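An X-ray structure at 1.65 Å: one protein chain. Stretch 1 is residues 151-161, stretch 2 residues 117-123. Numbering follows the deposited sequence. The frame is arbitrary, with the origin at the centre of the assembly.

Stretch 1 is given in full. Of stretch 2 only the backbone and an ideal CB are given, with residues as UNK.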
# COMPACT_ATOMS: atom_id res chain seq x y z
N LEU A 151 -4.59 -1.33 3.99
CA LEU A 151 -5.40 -0.85 2.88
C LEU A 151 -6.05 0.51 3.19
O LEU A 151 -6.08 1.40 2.34
CB LEU A 151 -6.48 -1.87 2.54
CG LEU A 151 -7.40 -1.55 1.36
CD1 LEU A 151 -6.57 -1.38 0.09
CD2 LEU A 151 -8.43 -2.65 1.19
N ALA A 152 -6.56 0.66 4.41
CA ALA A 152 -7.23 1.90 4.81
C ALA A 152 -6.29 3.11 4.75
O ALA A 152 -6.75 4.24 4.54
CB ALA A 152 -7.83 1.76 6.21
N ILE A 153 -5.00 2.88 4.95
CA ILE A 153 -4.02 3.95 4.82
C ILE A 153 -4.02 4.46 3.38
O ILE A 153 -3.96 5.67 3.13
CB ILE A 153 -2.62 3.47 5.21
CG1 ILE A 153 -2.63 3.01 6.67
CG2 ILE A 153 -1.59 4.58 4.99
CD1 ILE A 153 -1.37 2.32 7.12
N HIS A 154 -4.12 3.53 2.44
CA HIS A 154 -4.16 3.87 1.02
C HIS A 154 -5.45 4.63 0.72
O HIS A 154 -5.43 5.66 0.05
CB HIS A 154 -4.09 2.57 0.20
CG HIS A 154 -3.66 2.76 -1.22
ND1 HIS A 154 -3.44 4.01 -1.78
CD2 HIS A 154 -3.42 1.86 -2.20
CE1 HIS A 154 -3.07 3.86 -3.04
NE2 HIS A 154 -3.05 2.57 -3.33
N LEU A 155 -6.57 4.12 1.23
CA LEU A 155 -7.86 4.78 1.03
C LEU A 155 -7.87 6.20 1.59
O LEU A 155 -8.45 7.10 0.98
CB LEU A 155 -8.98 3.95 1.67
CG LEU A 155 -9.10 2.53 1.11
CD1 LEU A 155 -10.21 1.78 1.82
CD2 LEU A 155 -9.36 2.57 -0.39
N ALA A 156 -7.24 6.40 2.74
CA ALA A 156 -7.15 7.73 3.33
C ALA A 156 -6.44 8.70 2.39
O ALA A 156 -6.89 9.83 2.19
CB ALA A 156 -6.43 7.67 4.68
N ALA A 157 -5.34 8.25 1.80
CA ALA A 157 -4.59 9.08 0.87
C ALA A 157 -5.42 9.41 -0.36
O ALA A 157 -5.41 10.54 -0.84
CB ALA A 157 -3.29 8.40 0.46
N GLU A 158 -6.15 8.43 -0.86
CA GLU A 158 -6.98 8.63 -2.04
C GLU A 158 -8.12 9.62 -1.76
O GLU A 158 -8.40 10.49 -2.58
CB GLU A 158 -7.52 7.29 -2.54
CG GLU A 158 -6.41 6.32 -2.96
CD GLU A 158 -5.63 6.81 -4.17
OE1 GLU A 158 -6.26 7.20 -5.16
OE2 GLU A 158 -4.38 6.82 -4.13
N ILE A 159 -8.76 9.50 -0.61
CA ILE A 159 -9.79 10.45 -0.22
C ILE A 159 -9.22 11.86 -0.01
O ILE A 159 -9.80 12.85 -0.46
CB ILE A 159 -10.52 9.97 1.05
CG1 ILE A 159 -11.20 8.62 0.77
CG2 ILE A 159 -11.52 11.02 1.52
CD1 ILE A 159 -11.84 7.97 1.99
N ALA A 160 -8.09 11.95 0.67
CA ALA A 160 -7.46 13.24 0.89
C ALA A 160 -7.09 13.91 -0.43
O ALA A 160 -7.24 15.13 -0.58
CB ALA A 160 -6.23 13.09 1.78
N HIS A 161 -6.60 13.12 -1.38
CA HIS A 161 -6.19 13.66 -2.67
C HIS A 161 -7.40 14.18 -3.44
O HIS A 161 -7.35 15.26 -4.02
CB HIS A 161 -5.45 12.59 -3.48
CG HIS A 161 -4.98 13.07 -4.82
ND1 HIS A 161 -5.50 12.61 -6.01
CD2 HIS A 161 -4.04 13.99 -5.16
CE1 HIS A 161 -4.90 13.21 -7.02
NE2 HIS A 161 -4.01 14.05 -6.53
N UNK A 117 -14.48 -3.04 11.87
CA UNK A 117 -14.62 -1.63 11.55
C UNK A 117 -13.29 -0.95 11.69
O UNK A 117 -12.63 -1.07 12.72
CB UNK A 117 -15.66 -0.96 12.44
N UNK A 118 -12.88 -0.23 10.65
CA UNK A 118 -11.55 0.36 10.58
C UNK A 118 -11.62 1.85 10.26
O UNK A 118 -12.22 2.26 9.27
CB UNK A 118 -10.70 -0.36 9.53
N UNK A 119 -10.99 2.67 11.10
CA UNK A 119 -11.01 4.10 10.84
C UNK A 119 -10.10 4.44 9.68
O UNK A 119 -9.01 3.88 9.54
CB UNK A 119 -10.60 4.88 12.09
N UNK A 120 -10.57 5.34 8.82
CA UNK A 120 -9.77 5.80 7.69
C UNK A 120 -9.23 7.16 8.07
O UNK A 120 -9.98 8.14 8.13
CB UNK A 120 -10.58 5.86 6.39
N UNK A 121 -7.93 7.22 8.35
CA UNK A 121 -7.32 8.39 8.95
C UNK A 121 -6.15 8.88 8.11
O UNK A 121 -5.25 8.10 7.77
CB UNK A 121 -6.86 8.08 10.38
N UNK A 122 -6.17 10.16 7.78
CA UNK A 122 -5.08 10.78 7.04
C UNK A 122 -4.35 11.72 7.98
O UNK A 122 -4.88 12.75 8.38
CB UNK A 122 -5.59 11.52 5.80
N UNK A 123 -3.12 11.35 8.33
CA UNK A 123 -2.29 12.16 9.22
C UNK A 123 -3.07 12.68 10.43
O UNK A 123 -3.04 13.87 10.73
CB UNK A 123 -1.69 13.34 8.45

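Stretch 1 is a helix whose face toward the strand is lined by small residues, Ala152, Ala156 and Ala160, one turn apart. Such a face lets a backbone come close: the axes approach to 6.9 Å at an angle of 51°, and the CA atoms of Ala156 and position 122 lie 5.2 Å apart.

Position 117 has nothing of the helix within 5.5 Å of its ideal CB. It is Gly117, which makes no contact here.

At position 118 CA-to-CB points toward the helix, and the ideal CB stands 4.9 Å from Ala152 CB. The methyl offers neither charge nor hydrogen bond, and the gap leaves room for a carbon or two, so valine, isoleucine or leucine would suit. The residue is Ile118, whose CG2 meets Ala152 CB at 3.7 Å.

Position 119 points away. Its phi of -73° is compatible with proline, among others, and Pro119 it is; its carbonyl O lies 4.1 Å from Ala152 CB.

Position 120 points sideways, yet its ideal CB is 4.8 Å from Ala156 CB, 5.0 Å from Ile159 CD1 and 4.6 Å from Ala152 O, a carbonyl that already accepts the helical hydrogen bond from Ala156 N. The surroundings are mainly apolar, and a branched aliphatic side chain is favoured; valine, leucine or isoleucine could serve. Ile120 has the largest area covered by the helix of any residue in the strand. Its CG2 packs 3.5 Å from Ala156 CA and 4.2 Å from Ile159 CD1, while its CG1 lies 4.3 Å from Ala152 CB.

Position 121 points away, so the helix sets little demand on its side chain, and a beta-branched residue would suit the extended backbone. It is Ile121. Its backbone makes the close approach, with O 3.3 Å from Ala156 CB.

Position 122 points toward the helix, its ideal CB 4.1 Å from Ala156 CB and 4.4 Å from Ala160 CB. A small or aliphatic residue could rest on these methyls, as could a longer polar one whose stem lies on them and whose end reaches across to water. Glu122 does this: CG lies 3.8 Å from Ala160 CB, and with chi1 t and chi2 p the side chain crosses the helix. OE1 makes no direct hydrogen bond to it, but a water O lies 2.9 Å from Glu122 OE1 and 3.1 Å from Ile153 O, and could donate to either.

Position 123, beyond the strand, has positive phi (44°), which asparagine or glycine tolerates readily; Gln123 does not touch the helix.

Stretch 2 117-123: GIPIIEQ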
# COMPACT_ATOMS: atom_id res chain seq x y z
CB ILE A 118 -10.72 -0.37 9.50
CG1 ILE A 118 -10.52 -1.83 9.91
CG2 ILE A 118 -9.38 0.32 9.28
CD1 ILE A 118 -9.59 -2.57 9.03
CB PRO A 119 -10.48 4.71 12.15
CG PRO A 119 -9.60 3.64 12.70
CD PRO A 119 -10.22 2.33 12.32
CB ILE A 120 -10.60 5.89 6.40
CG1 ILE A 120 -11.17 4.50 6.05
CG2 ILE A 120 -9.74 6.43 5.26
CD1 ILE A 120 -12.10 4.49 4.84
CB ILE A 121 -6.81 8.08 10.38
CG1 ILE A 121 -7.95 7.54 11.25
CG2 ILE A 121 -6.18 9.32 11.01
CD1 ILE A 121 -7.49 6.94 12.57
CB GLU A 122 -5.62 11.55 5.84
CG GLU A 122 -4.59 12.42 5.15
CD GLU A 122 -3.56 11.62 4.37
OE1 GLU A 122 -3.74 10.39 4.24
OE2 GLU A 122 -2.58 12.23 3.90
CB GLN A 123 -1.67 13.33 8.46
CG GLN A 123 -0.64 12.90 7.43
CD GLN A 123 0.13 14.08 6.87
OE1 GLN A 123 1.34 14.02 6.70
NE2 GLN A 123 -0.59 15.16 6.57
O HOH W 1 -2.34 7.89 4.57
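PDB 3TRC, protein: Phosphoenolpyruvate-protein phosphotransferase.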